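PDB 4EGW: Cobalt/magnesium transport protein CorA, which mediates the influx of magnesium ions across the cell membrane as a homopentamer that alternates between open and closed states. Local coordinates for residues T25-A30 / I53-P58; I98-P103 / N163-S168; T112-Y117 / D129-I134; A215-L220 / D245-I250. All coordinates share one frame; numbering follows the deposited sequence.

How the interactions relate
Interactions 1, 2 and 3 all belong to the same mixed sheet, whereas interaction 4 joins two long helices. Interaction 1 lies at an outermost strand, is partly buried and rests largely on backbone hydrogen bonds. Interactions 2 and 3 are buried near the centre of the chain, about 7 Å apart between centres, and use neighbouring strands, 96-104 and 110-119, with side chains packing against two successive helices; interaction 3 adds a polar cluster with a water. Interaction 4, about 10 Å from interaction 2 between centres, is mainly aliphatic and touches it through N216 and L220, which meet K101 and Y100. Interactions 1 and 4 lie on opposite sides of the chain's centre.

Interaction 1: residues T25-A30 / I53-P58; sequences TVIAIA and IDCYDP
A28 and Y56 form an antiparallel hydrogen-bonded pair, with A28 N to Y56 O at 2.9 Å and Y56 N to A28 O at 3.1 Å, the second nearly straight at 170°. A30 and D54 repeat the pattern, A30 N to D54 O at 2.9 Å, and between these two pairs I29 and C55 make the non-hydrogen-bonded one. The polar contacts continue past the strand end, where V26 N meets D57 OD2 at 3.0 Å from above the carboxylate plane. The D54 carboxylate is hydrogen-bonded to T125 OG1 and H127 NE2 of strand 122-127, on the other flank of its strand.

Apolar packing divides between the two faces of the ladder. On the I29 and C55 face, I29 CD1 lies 3.4 Å from C55 SG; helix 60-70 covers this side through E62 and L66. Beyond it, the I27 side chain crosses P58 at about a right angle. On the face of A28, Y56, A30 and D54, the phenol makes a CH-pi contact: V26 CG2 sits over one ring face, toward its rim, 3.7 Å from the centroid. The H127 ring meets Y56 with its plane nearly parallel, and helix 132-143 reaches A30 and D54.

I27 and A28 both oppose Y56, and I27 has a positive phi of 42°, the geometry of a G1 beta bulge. The bulge lies at the entry to strand 28-33, outermost in this chain's sheet, which pairs antiparallel with strand 51-56 in the CorA soluble domain.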
loop_
_atom_site.group_PDB
_atom_site.type_symbol
_atom_site.label_atom_id
_atom_site.label_comp_id
_atom_site.label_asym_id
_atom_site.label_seq_id
_atom_site.Cartn_x
_atom_site.Cartn_y
_atom_site.Cartn_z
ATOM N N THR A 25 10.469 -19.487 22.162
ATOM C CA THR A 25 9.360 -19.554 21.224
ATOM C C THR A 25 8.387 -18.459 21.660
ATOM O O THR A 25 7.790 -18.542 22.726
ATOM C CB THR A 25 8.701 -20.946 21.220
ATOM O OG1 THR A 25 8.850 -21.547 19.926
ATOM C CG2 THR A 25 7.231 -20.855 21.548
ATOM N N VAL A 26 8.262 -17.407 20.857
ATOM C CA VAL A 26 7.614 -16.176 21.321
ATOM C C VAL A 26 6.163 -16.375 21.822
ATOM O O VAL A 26 5.720 -15.707 22.753
ATOM C CB VAL A 26 7.730 -15.020 20.269
ATOM C CG1 VAL A 26 8.992 -14.181 20.497
ATOM C CG2 VAL A 26 7.753 -15.587 18.875
ATOM N N ILE A 27 5.426 -17.281 21.192
ATOM C CA ILE A 27 4.102 -17.692 21.676
ATOM C C ILE A 27 3.191 -16.578 22.195
ATOM O O ILE A 27 2.932 -16.484 23.394
ATOM C CB ILE A 27 4.170 -18.862 22.679
ATOM C CG1 ILE A 27 2.761 -19.242 23.151
ATOM C CG2 ILE A 27 5.057 -18.520 23.860
ATOM C CD1 ILE A 27 1.626 -18.981 22.144
ATOM N N ALA A 28 2.702 -15.741 21.288
ATOM C CA ALA A 28 1.819 -14.649 21.667
ATOM C C ALA A 28 0.392 -14.968 21.262
ATOM O O ALA A 28 0.074 -14.990 20.080
ATOM C CB ALA A 28 2.280 -13.343 21.017
ATOM N N ILE A 29 -0.476 -15.199 22.239
ATOM C CA ILE A 29 -1.878 -15.423 21.928
ATOM C C ILE A 29 -2.622 -14.101 22.015
ATOM O O ILE A 29 -2.749 -13.515 23.092
ATOM C CB ILE A 29 -2.535 -16.409 22.897
ATOM C CG1 ILE A 29 -1.746 -17.717 22.950
ATOM C CG2 ILE A 29 -3.972 -16.677 22.474
ATOM C CD1 ILE A 29 -1.901 -18.565 21.711
ATOM N N ALA A 30 -3.093 -13.624 20.870
ATOM C CA ALA A 30 -3.979 -12.478 20.846
ATOM C C ALA A 30 -5.401 -12.995 20.664
ATOM O O ALA A 30 -5.650 -13.873 19.842
ATOM C CB ALA A 30 -3.597 -11.523 19.736
ATOM N N ILE A 53 -8.703 -15.148 17.006
ATOM C CA ILE A 53 -7.543 -15.598 17.759
ATOM C C ILE A 53 -6.342 -15.670 16.829
ATOM O O ILE A 53 -6.352 -16.389 15.831
ATOM C CB ILE A 53 -7.771 -16.976 18.409
ATOM C CG1 ILE A 53 -9.035 -16.954 19.260
ATOM C CG2 ILE A 53 -6.565 -17.385 19.257
ATOM C CD1 ILE A 53 -9.234 -18.216 20.048
ATOM N N ASP A 54 -5.316 -14.892 17.142
ATOM C CA ASP A 54 -4.062 -14.992 16.418
ATOM C C ASP A 54 -3.053 -15.662 17.318
ATOM O O ASP A 54 -2.789 -15.207 18.432
ATOM C CB ASP A 54 -3.554 -13.619 15.993
ATOM C CG ASP A 54 -2.225 -13.696 15.276
ATOM O OD1 ASP A 54 -2.214 -14.165 14.122
ATOM O OD2 ASP A 54 -1.198 -13.284 15.860
ATOM N N CYS A 55 -2.504 -16.763 16.838
ATOM C CA CYS A 55 -1.534 -17.492 17.624
ATOM C C CYS A 55 -0.167 -17.445 16.960
ATOM O O CYS A 55 0.071 -18.093 15.933
ATOM C CB CYS A 55 -1.984 -18.935 17.797
ATOM S SG CYS A 55 -0.832 -19.888 18.761
ATOM N N TYR A 56 0.744 -16.699 17.573
ATOM C CA TYR A 56 2.061 -16.525 16.995
ATOM C C TYR A 56 3.081 -17.417 17.691
ATOM O O TYR A 56 3.434 -17.174 18.844
ATOM C CB TYR A 56 2.488 -15.056 17.109
ATOM C CG TYR A 56 3.930 -14.811 16.709
ATOM C CD1 TYR A 56 4.571 -15.654 15.811
ATOM C CD2 TYR A 56 4.652 -13.747 17.239
ATOM C CE1 TYR A 56 5.882 -15.449 15.447
ATOM C CE2 TYR A 56 5.972 -13.530 16.873
ATOM C CZ TYR A 56 6.583 -14.390 15.976
ATOM O OH TYR A 56 7.899 -14.203 15.599
ATOM N N ASP A 57 3.545 -18.447 16.985
ATOM C CA ASP A 57 4.722 -19.210 17.398
ATOM C C ASP A 57 4.607 -19.806 18.803
ATOM O O ASP A 57 5.468 -19.564 19.650
ATOM C CB ASP A 57 5.948 -18.292 17.318
ATOM C CG ASP A 57 7.262 -19.043 17.385
ATOM O OD1 ASP A 57 7.362 -20.141 16.786
ATOM O OD2 ASP A 57 8.198 -18.519 18.033
ATOM N N PRO A 58 3.548 -20.590 19.054
ATOM C CA PRO A 58 3.192 -21.090 20.391
ATOM C C PRO A 58 4.072 -22.206 20.962
ATOM O O PRO A 58 4.417 -23.125 20.227
ATOM C CB PRO A 58 1.782 -21.644 20.175
ATOM C CG PRO A 58 1.787 -22.097 18.767
ATOM C CD PRO A 58 2.623 -21.089 18.021
#

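Interaction 2: residues I98-P103 / N163-S168; sequences IIYKAP and NEITRS
I165 has its CG1 branch anti to the carbonyl carbon (chi1 -65°) and continues extended to CD1, while CG2 leaves on the side anti to the backbone N; CG2 thus lies mainly on A102 and P103, CD1 mainly on Y100, and both come near A102. CG2 touches A102 CB at 3.6 Å, and CD1 approaches Y100 CD2, also at 3.6 Å. The Y100 ring is met obliquely. With P103 CD 3.9 Å from CG2, I165 has contacts along Y100, A102 and P103, and it buries more area than any other residue of the pair of segments.

One helical turn on, S168 packs on the P103 ring, though the placing of its CB is doubtful. Its hydroxyl is instead engaged by R136. Y100 OH and T166 OG1 are 4.0 Å apart, too far for a bond, and T166 OG1 is held by L162 O within its own helix. The contact is thus apolar, with the axes 7.3 Å apart at closest and at 45° to one another.

Around it, A133 of helix 132-143 lies against I165 and S168, and T166 leans on helix 233-270. Y100 also meets helix 193-225, while K101 O accepts bonds from Y169 and N216. R167 is hydrogen-bonded to S170 of the second subunit. Strand 96-104 itself lies between strands 110-119 and 88-90, with helices 156-186 and 193-225 packed on it.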
loop_
_atom_site.group_PDB
_atom_site.type_symbol
_atom_site.label_atom_id
_atom_site.label_comp_id
_atom_site.label_asym_id
_atom_site.label_seq_id
_atom_site.Cartn_x
_atom_site.Cartn_y
_atom_site.Cartn_z
ATOM N N ILE A 98 -7.322 -22.026 5.632
ATOM C CA ILE A 98 -6.583 -21.342 4.584
ATOM C C ILE A 98 -5.124 -21.220 4.979
ATOM O O ILE A 98 -4.786 -20.710 6.049
ATOM C CB ILE A 98 -7.129 -19.927 4.274
ATOM C CG1 ILE A 98 -8.663 -19.922 4.205
ATOM C CG2 ILE A 98 -6.493 -19.383 2.977
ATOM C CD1 ILE A 98 -9.341 -19.815 5.552
ATOM N N ILE A 99 -4.270 -21.730 4.111
ATOM C CA ILE A 99 -2.847 -21.501 4.199
ATOM C C ILE A 99 -2.585 -20.316 3.288
ATOM O O ILE A 99 -3.170 -20.209 2.206
ATOM C CB ILE A 99 -2.047 -22.735 3.692
ATOM C CG1 ILE A 99 -2.472 -24.007 4.448
ATOM C CG2 ILE A 99 -0.530 -22.484 3.778
ATOM C CD1 ILE A 99 -2.303 -23.926 5.954
ATOM N N TYR A 100 -1.726 -19.407 3.714
ATOM C CA TYR A 100 -1.464 -18.253 2.888
ATOM C C TYR A 100 -0.028 -17.820 3.067
ATOM O O TYR A 100 0.539 -17.983 4.145
ATOM C CB TYR A 100 -2.407 -17.137 3.288
ATOM C CG TYR A 100 -2.830 -16.258 2.151
ATOM C CD1 TYR A 100 -3.783 -16.682 1.242
ATOM C CD2 TYR A 100 -2.282 -14.993 1.991
ATOM C CE1 TYR A 100 -4.182 -15.869 0.199
ATOM C CE2 TYR A 100 -2.672 -14.172 0.955
ATOM C CZ TYR A 100 -3.624 -14.612 0.060
ATOM O OH TYR A 100 -4.009 -13.789 -0.974
ATOM N N LYS A 101 0.568 -17.291 2.001
ATOM C CA LYS A 101 1.944 -16.808 2.058
ATOM C C LYS A 101 2.000 -15.305 2.276
ATOM O O LYS A 101 1.500 -14.522 1.467
ATOM C CB LYS A 101 2.714 -17.168 0.788
ATOM C CG LYS A 101 3.159 -18.615 0.725
ATOM C CD LYS A 101 4.496 -18.850 1.404
ATOM C CE LYS A 101 4.788 -20.318 1.434
ATOM N NZ LYS A 101 6.091 -20.540 2.097
ATOM N N ALA A 102 2.636 -14.915 3.369
ATOM C CA ALA A 102 2.793 -13.522 3.699
ATOM C C ALA A 102 4.277 -13.183 3.691
ATOM O O ALA A 102 5.117 -14.036 3.989
ATOM C CB ALA A 102 2.207 -13.264 5.053
ATOM N N PRO A 103 4.609 -11.935 3.340
ATOM C CA PRO A 103 6.002 -11.487 3.362
ATOM C C PRO A 103 6.650 -11.723 4.736
ATOM O O PRO A 103 5.995 -11.618 5.767
ATOM C CB PRO A 103 5.885 -9.982 3.065
ATOM C CG PRO A 103 4.600 -9.840 2.330
ATOM C CD PRO A 103 3.686 -10.841 2.984
ATOM N N ASN A 163 -6.023 -9.122 2.688
ATOM C CA ASN A 163 -5.720 -7.835 2.112
ATOM C C ASN A 163 -4.461 -7.240 2.711
ATOM O O ASN A 163 -3.534 -6.883 1.985
ATOM C CB ASN A 163 -6.864 -6.863 2.317
ATOM C CG ASN A 163 -6.865 -5.770 1.286
ATOM O OD1 ASN A 163 -6.504 -5.999 0.124
ATOM N ND2 ASN A 163 -7.263 -4.575 1.692
ATOM N N GLU A 164 -4.430 -7.114 4.033
ATOM C CA GLU A 164 -3.258 -6.553 4.680
ATOM C C GLU A 164 -2.024 -7.305 4.259
ATOM O O GLU A 164 -0.985 -6.701 4.012
ATOM C CB GLU A 164 -3.381 -6.550 6.197
ATOM C CG GLU A 164 -3.998 -5.280 6.754
ATOM C CD GLU A 164 -3.398 -4.023 6.146
ATOM O OE1 GLU A 164 -2.154 -3.967 5.985
ATOM O OE2 GLU A 164 -4.179 -3.097 5.820
ATOM N N ILE A 165 -2.126 -8.622 4.156
ATOM C CA ILE A 165 -0.978 -9.382 3.699
ATOM C C ILE A 165 -0.634 -8.858 2.328
ATOM O O ILE A 165 0.453 -8.326 2.110
ATOM C CB ILE A 165 -1.290 -10.868 3.588
ATOM C CG1 ILE A 165 -1.593 -11.449 4.967
ATOM C CG2 ILE A 165 -0.133 -11.605 2.940
ATOM C CD1 ILE A 165 -1.889 -12.927 4.929
ATOM N N THR A 166 -1.598 -8.948 1.417
ATOM C CA THR A 166 -1.359 -8.547 0.036
ATOM C C THR A 166 -0.712 -7.165 -0.020
ATOM O O THR A 166 0.182 -6.910 -0.837
ATOM C CB THR A 166 -2.647 -8.586 -0.793
ATOM O OG1 THR A 166 -3.239 -9.893 -0.694
ATOM C CG2 THR A 166 -2.346 -8.283 -2.254
ATOM N N ARG A 167 -1.157 -6.288 0.872
ATOM C CA ARG A 167 -0.596 -4.951 1.002
ATOM C C ARG A 167 0.839 -4.966 1.511
ATOM O O ARG A 167 1.628 -4.073 1.186
ATOM C CB ARG A 167 -1.467 -4.111 1.917
ATOM C CG ARG A 167 -2.397 -3.199 1.157
ATOM C CD ARG A 167 -3.263 -2.380 2.111
ATOM N NE ARG A 167 -2.482 -1.724 3.157
ATOM C CZ ARG A 167 -2.188 -0.430 3.166
ATOM N NH1 ARG A 167 -2.609 0.355 2.182
ATOM N NH2 ARG A 167 -1.481 0.083 4.163
ATOM N N SER A 168 1.174 -5.974 2.315
ATOM C CA SER A 168 2.566 -6.190 2.705
ATOM C C SER A 168 3.370 -6.340 1.425
ATOM O O SER A 168 4.334 -5.624 1.191
ATOM C CB SER A 168 2.726 -7.464 3.550
ATOM O OG SER A 168 1.933 -7.446 4.724
#

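Interaction 3: residues T112-Y117 / D129-I134; sequences TSLGIY and DKIKAI
T112 OG1 lies 3.1 Å from D129 OD2 and equally near a water, so the hydroxyl is approached by both a carboxylate oxygen and a solvent molecule. Its position anti to the backbone N (chi1 -165°) turns it toward the loop that precedes helix 132-143. The water completes the bridge: it donates to S113 O and accepts from D129 N, both at 2.8 Å. Strand and loop are in this way tied by the backbone on both sides through the water, which has three protein partners.

Farther along the strand the contact turns aliphatic. L114 crosses I131 at about a right angle, with L114 CD2 and I131 CD1 3.7 Å apart, and reaches toward I134 tip to tip, L114 CD2 to I134 CD1 being 4.1 Å. I131 holds the N-cap position, and I131 O takes the I134 N bond at 3.0 Å that opens the first turn. L114 also lies on Y100 of the neighbouring strand 96-104 and on H127.

Strands 110-119 and 122-127 form an antiparallel hairpin, and the chain then passes through D129 into a helix that packs its first turn back on the hairpin: a beta-beta-alpha arrangement within the alpha/beta domain of CorA.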
loop_
_atom_site.group_PDB
_atom_site.type_symbol
_atom_site.label_atom_id
_atom_site.label_comp_id
_atom_site.label_asym_id
_atom_site.label_seq_id
_atom_site.Cartn_x
_atom_site.Cartn_y
_atom_site.Cartn_z
ATOM N N THR A 112 6.451 -16.498 4.119
ATOM C CA THR A 112 6.259 -17.474 5.172
ATOM C C THR A 112 4.768 -17.785 5.272
ATOM O O THR A 112 3.926 -16.907 5.095
ATOM C CB THR A 112 6.747 -16.901 6.519
ATOM O OG1 THR A 112 6.882 -17.950 7.495
ATOM C CG2 THR A 112 5.766 -15.850 7.029
ATOM N N SER A 113 4.439 -19.038 5.558
ATOM C CA SER A 113 3.045 -19.459 5.579
ATOM C C SER A 113 2.365 -19.286 6.927
ATOM O O SER A 113 2.962 -19.463 8.001
ATOM C CB SER A 113 2.904 -20.903 5.096
ATOM O OG SER A 113 3.100 -20.990 3.694
ATOM N N LEU A 114 1.096 -18.918 6.860
ATOM C CA LEU A 114 0.255 -18.945 8.034
ATOM C C LEU A 114 -0.983 -19.744 7.720
ATOM O O LEU A 114 -1.483 -19.711 6.596
ATOM C CB LEU A 114 -0.119 -17.537 8.492
ATOM C CG LEU A 114 -0.659 -16.488 7.520
ATOM C CD1 LEU A 114 -1.116 -17.085 6.224
ATOM C CD2 LEU A 114 -1.792 -15.722 8.183
ATOM N N GLY A 115 -1.422 -20.531 8.690
ATOM C CA GLY A 115 -2.722 -21.152 8.616
ATOM C C GLY A 115 -3.795 -20.224 9.143
ATOM O O GLY A 115 -3.607 -19.522 10.144
ATOM N N ILE A 116 -4.949 -20.267 8.497
ATOM C CA ILE A 116 -6.101 -19.542 8.976
ATOM C C ILE A 116 -7.252 -20.523 9.066
ATOM O O ILE A 116 -7.747 -20.997 8.043
ATOM C CB ILE A 116 -6.480 -18.474 7.965
ATOM C CG1 ILE A 116 -5.364 -17.436 7.873
ATOM C CG2 ILE A 116 -7.824 -17.856 8.317
ATOM C CD1 ILE A 116 -5.600 -16.398 6.806
ATOM N N TYR A 117 -7.703 -20.815 10.277
ATOM C CA TYR A 117 -8.791 -21.768 10.434
ATOM C C TYR A 117 -10.079 -21.017 10.724
ATOM O O TYR A 117 -10.089 -20.054 11.490
ATOM C CB TYR A 117 -8.500 -22.749 11.571
ATOM C CG TYR A 117 -7.223 -23.550 11.427
ATOM C CD1 TYR A 117 -5.992 -22.921 11.348
ATOM C CD2 TYR A 117 -7.247 -24.938 11.411
ATOM C CE1 TYR A 117 -4.821 -23.642 11.237
ATOM C CE2 TYR A 117 -6.079 -25.675 11.303
ATOM C CZ TYR A 117 -4.866 -25.020 11.217
ATOM O OH TYR A 117 -3.689 -25.736 11.100
ATOM N N ASP A 129 5.970 -17.631 12.140
ATOM C CA ASP A 129 6.775 -16.428 11.934
ATOM C C ASP A 129 5.893 -15.205 12.126
ATOM O O ASP A 129 4.692 -15.252 11.866
ATOM C CB ASP A 129 7.405 -16.405 10.535
ATOM C CG ASP A 129 8.839 -16.923 10.520
ATOM O OD1 ASP A 129 9.545 -16.791 11.540
ATOM O OD2 ASP A 129 9.269 -17.455 9.475
ATOM N N LYS A 130 6.472 -14.110 12.595
ATOM C CA LYS A 130 5.692 -12.896 12.694
ATOM C C LYS A 130 5.131 -12.622 11.314
ATOM O O LYS A 130 5.755 -12.935 10.299
ATOM C CB LYS A 130 6.559 -11.725 13.132
ATOM C CG LYS A 130 5.838 -10.709 14.007
ATOM C CD LYS A 130 4.480 -10.256 13.441
ATOM C CE LYS A 130 3.298 -10.863 14.211
ATOM N NZ LYS A 130 2.153 -9.914 14.385
ATOM N N ILE A 131 3.932 -12.064 11.279
ATOM C CA ILE A 131 3.334 -11.639 10.031
ATOM C C ILE A 131 2.918 -10.177 10.148
ATOM O O ILE A 131 2.038 -9.814 10.932
ATOM C CB ILE A 131 2.160 -12.531 9.643
ATOM C CG1 ILE A 131 2.613 -13.987 9.689
ATOM C CG2 ILE A 131 1.637 -12.155 8.259
ATOM C CD1 ILE A 131 1.693 -14.924 8.983
ATOM N N LYS A 132 3.575 -9.344 9.362
ATOM C CA LYS A 132 3.470 -7.913 9.521
ATOM C C LYS A 132 2.016 -7.482 9.542
ATOM O O LYS A 132 1.646 -6.539 10.235
ATOM C CB LYS A 132 4.192 -7.223 8.372
ATOM C CG LYS A 132 4.608 -5.811 8.676
ATOM C CD LYS A 132 5.756 -5.779 9.666
ATOM C CE LYS A 132 5.550 -4.652 10.670
ATOM N NZ LYS A 132 4.811 -3.495 10.073
ATOM N N ALA A 133 1.193 -8.184 8.776
ATOM C CA ALA A 133 -0.166 -7.733 8.537
ATOM C C ALA A 133 -1.041 -7.877 9.765
ATOM O O ALA A 133 -1.942 -7.068 9.986
ATOM C CB ALA A 133 -0.767 -8.479 7.363
ATOM N N ILE A 134 -0.772 -8.903 10.567
ATOM C CA ILE A 134 -1.639 -9.252 11.687
ATOM C C ILE A 134 -1.396 -8.327 12.858
ATOM O O ILE A 134 -2.313 -8.007 13.621
ATOM C CB ILE A 134 -1.448 -10.716 12.102
ATOM C CG1 ILE A 134 -1.687 -11.610 10.893
ATOM C CG2 ILE A 134 -2.380 -11.084 13.241
ATOM C CD1 ILE A 134 -1.882 -13.029 11.248
HETATM O O HOH W 1 4.731 -18.062 9.678
#

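Interaction 4: residues A215-L220 / D245-I250; sequences ANRDVL and DTLQLI
R217 and T246, which lose the most surface to the contact, bring their helices nearest, with CA atoms 6.1 Å apart. T246 CG2 stands anti to the backbone N and rests 3.8 Å from R217 CB. The arginine then extends to CD, which lies 3.8 Å from L247 CD2 and 3.9 Å from I250 CD1. I250, third in buried area, crosses the arginine at about a right angle; a bend at chi3 (66°) carries the guanidinium back toward its own helix, where R217 NE makes a weak salt bridge of 3.4 Å with D218 OD1.

L220 CD1 lies 3.2 Å from T246 OG1, the two side chains crossing at a slant. That hydroxyl is bonded to L242 O of its own helix. The segments of helices 193-225 and 233-270 run antiparallel at 163°, their axes 9.7 Å apart at closest, as neighbouring helices of the long bundle. L213 and I214 extend the apolar lining around I250.

The methylenes of R217 thus serve as a hydrocarbon surface while its NE holds D218 weakly, and T246 contributes a methyl. The interface depends on shape and aliphatic contact rather than on directed bonds between the helices.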
loop_
_atom_site.group_PDB
_atom_site.type_symbol
_atom_site.label_atom_id
_atom_site.label_comp_id
_atom_site.label_asym_id
_atom_site.label_seq_id
_atom_site.Cartn_x
_atom_site.Cartn_y
_atom_site.Cartn_z
ATOM N N ALA A 215 0.742 -18.793 -5.440
ATOM C CA ALA A 215 0.017 -19.693 -4.548
ATOM C C ALA A 215 -1.121 -18.998 -3.786
ATOM O O ALA A 215 -2.179 -19.594 -3.555
ATOM C CB ALA A 215 0.983 -20.352 -3.584
ATOM N N ASN A 216 -0.890 -17.748 -3.387
ATOM C CA ASN A 216 -1.937 -16.916 -2.813
ATOM C C ASN A 216 -3.038 -16.719 -3.831
ATOM O O ASN A 216 -4.220 -16.862 -3.525
ATOM C CB ASN A 216 -1.385 -15.541 -2.460
ATOM C CG ASN A 216 -0.663 -15.516 -1.138
ATOM O OD1 ASN A 216 -0.492 -16.548 -0.491
ATOM N ND2 ASN A 216 -0.227 -14.323 -0.725
ATOM N N ARG A 217 -2.620 -16.386 -5.050
ATOM C CA ARG A 217 -3.522 -16.031 -6.135
ATOM C C ARG A 217 -4.624 -17.049 -6.292
ATOM O O ARG A 217 -5.805 -16.709 -6.351
ATOM C CB ARG A 217 -2.748 -15.958 -7.444
ATOM C CG ARG A 217 -3.629 -15.697 -8.657
ATOM C CD ARG A 217 -2.857 -15.958 -9.935
ATOM N NE ARG A 217 -2.516 -17.370 -10.050
ATOM C CZ ARG A 217 -1.584 -17.853 -10.863
ATOM N NH1 ARG A 217 -0.886 -17.032 -11.637
ATOM N NH2 ARG A 217 -1.350 -19.159 -10.901
ATOM N N ASP A 218 -4.223 -18.309 -6.367
ATOM C CA ASP A 218 -5.167 -19.397 -6.545
ATOM C C ASP A 218 -6.098 -19.493 -5.343
ATOM O O ASP A 218 -7.308 -19.589 -5.507
ATOM C CB ASP A 218 -4.426 -20.710 -6.800
ATOM C CG ASP A 218 -3.740 -20.732 -8.164
ATOM O OD1 ASP A 218 -4.309 -20.168 -9.129
ATOM O OD2 ASP A 218 -2.632 -21.307 -8.275
ATOM N N VAL A 219 -5.539 -19.422 -4.138
ATOM C CA VAL A 219 -6.357 -19.394 -2.938
ATOM C C VAL A 219 -7.476 -18.374 -3.126
ATOM O O VAL A 219 -8.649 -18.682 -2.925
ATOM C CB VAL A 219 -5.523 -19.001 -1.706
ATOM C CG1 VAL A 219 -6.422 -18.523 -0.580
ATOM C CG2 VAL A 219 -4.633 -20.167 -1.260
ATOM N N LEU A 220 -7.107 -17.172 -3.562
ATOM C CA LEU A 220 -8.072 -16.102 -3.795
ATOM C C LEU A 220 -9.016 -16.399 -4.961
ATOM O O LEU A 220 -10.186 -16.011 -4.932
ATOM C CB LEU A 220 -7.359 -14.772 -4.020
ATOM C CG LEU A 220 -6.629 -14.228 -2.799
ATOM C CD1 LEU A 220 -5.745 -13.049 -3.166
ATOM C CD2 LEU A 220 -7.637 -13.844 -1.733
ATOM N N ASP A 245 -5.150 -7.344 -7.603
ATOM C CA ASP A 245 -3.908 -6.725 -7.186
ATOM C C ASP A 245 -2.822 -7.769 -7.045
ATOM O O ASP A 245 -1.659 -7.511 -7.366
ATOM C CB ASP A 245 -4.136 -5.984 -5.887
ATOM C CG ASP A 245 -5.383 -5.144 -5.940
ATOM O OD1 ASP A 245 -5.741 -4.701 -7.057
ATOM O OD2 ASP A 245 -6.016 -4.940 -4.885
ATOM N N THR A 246 -3.218 -8.951 -6.576
ATOM C CA THR A 246 -2.323 -10.099 -6.515
ATOM C C THR A 246 -1.698 -10.336 -7.882
ATOM O O THR A 246 -0.483 -10.514 -8.003
ATOM C CB THR A 246 -3.073 -11.370 -6.110
ATOM O OG1 THR A 246 -3.789 -11.136 -4.894
ATOM C CG2 THR A 246 -2.099 -12.535 -5.920
ATOM N N LEU A 247 -2.544 -10.340 -8.907
ATOM C CA LEU A 247 -2.082 -10.440 -10.281
ATOM C C LEU A 247 -1.182 -9.261 -10.668
ATOM O O LEU A 247 -0.158 -9.462 -11.340
ATOM C CB LEU A 247 -3.260 -10.584 -11.245
ATOM C CG LEU A 247 -3.799 -12.012 -11.396
ATOM C CD1 LEU A 247 -5.175 -11.991 -12.013
ATOM C CD2 LEU A 247 -2.861 -12.890 -12.211
ATOM N N GLN A 248 -1.544 -8.046 -10.248
ATOM C CA GLN A 248 -0.638 -6.915 -10.447
ATOM C C GLN A 248 0.731 -7.260 -9.861
ATOM O O GLN A 248 1.759 -7.144 -10.540
ATOM C CB GLN A 248 -1.157 -5.654 -9.760
ATOM C CG GLN A 248 -2.051 -4.774 -10.593
ATOM C CD GLN A 248 -2.668 -3.656 -9.768
ATOM O OE1 GLN A 248 -1.988 -3.002 -8.972
ATOM N NE2 GLN A 248 -3.969 -3.447 -9.935
ATOM N N LEU A 249 0.727 -7.679 -8.594
ATOM C CA LEU A 249 1.958 -7.897 -7.845
ATOM C C LEU A 249 2.795 -8.946 -8.530
ATOM O O LEU A 249 4.006 -8.802 -8.696
ATOM C CB LEU A 249 1.642 -8.357 -6.428
ATOM C CG LEU A 249 0.781 -7.378 -5.651
ATOM C CD1 LEU A 249 0.555 -7.900 -4.266
ATOM C CD2 LEU A 249 1.488 -6.077 -5.613
ATOM N N ILE A 250 2.139 -10.018 -8.929
ATOM C CA ILE A 250 2.818 -11.018 -9.718
ATOM C C ILE A 250 3.431 -10.365 -10.960
ATOM O O ILE A 250 4.594 -10.624 -11.293
ATOM C CB ILE A 250 1.869 -12.128 -10.110
ATOM C CG1 ILE A 250 1.377 -12.836 -8.858
ATOM C CG2 ILE A 250 2.580 -13.115 -10.995
ATOM C CD1 ILE A 250 0.367 -13.908 -9.149
#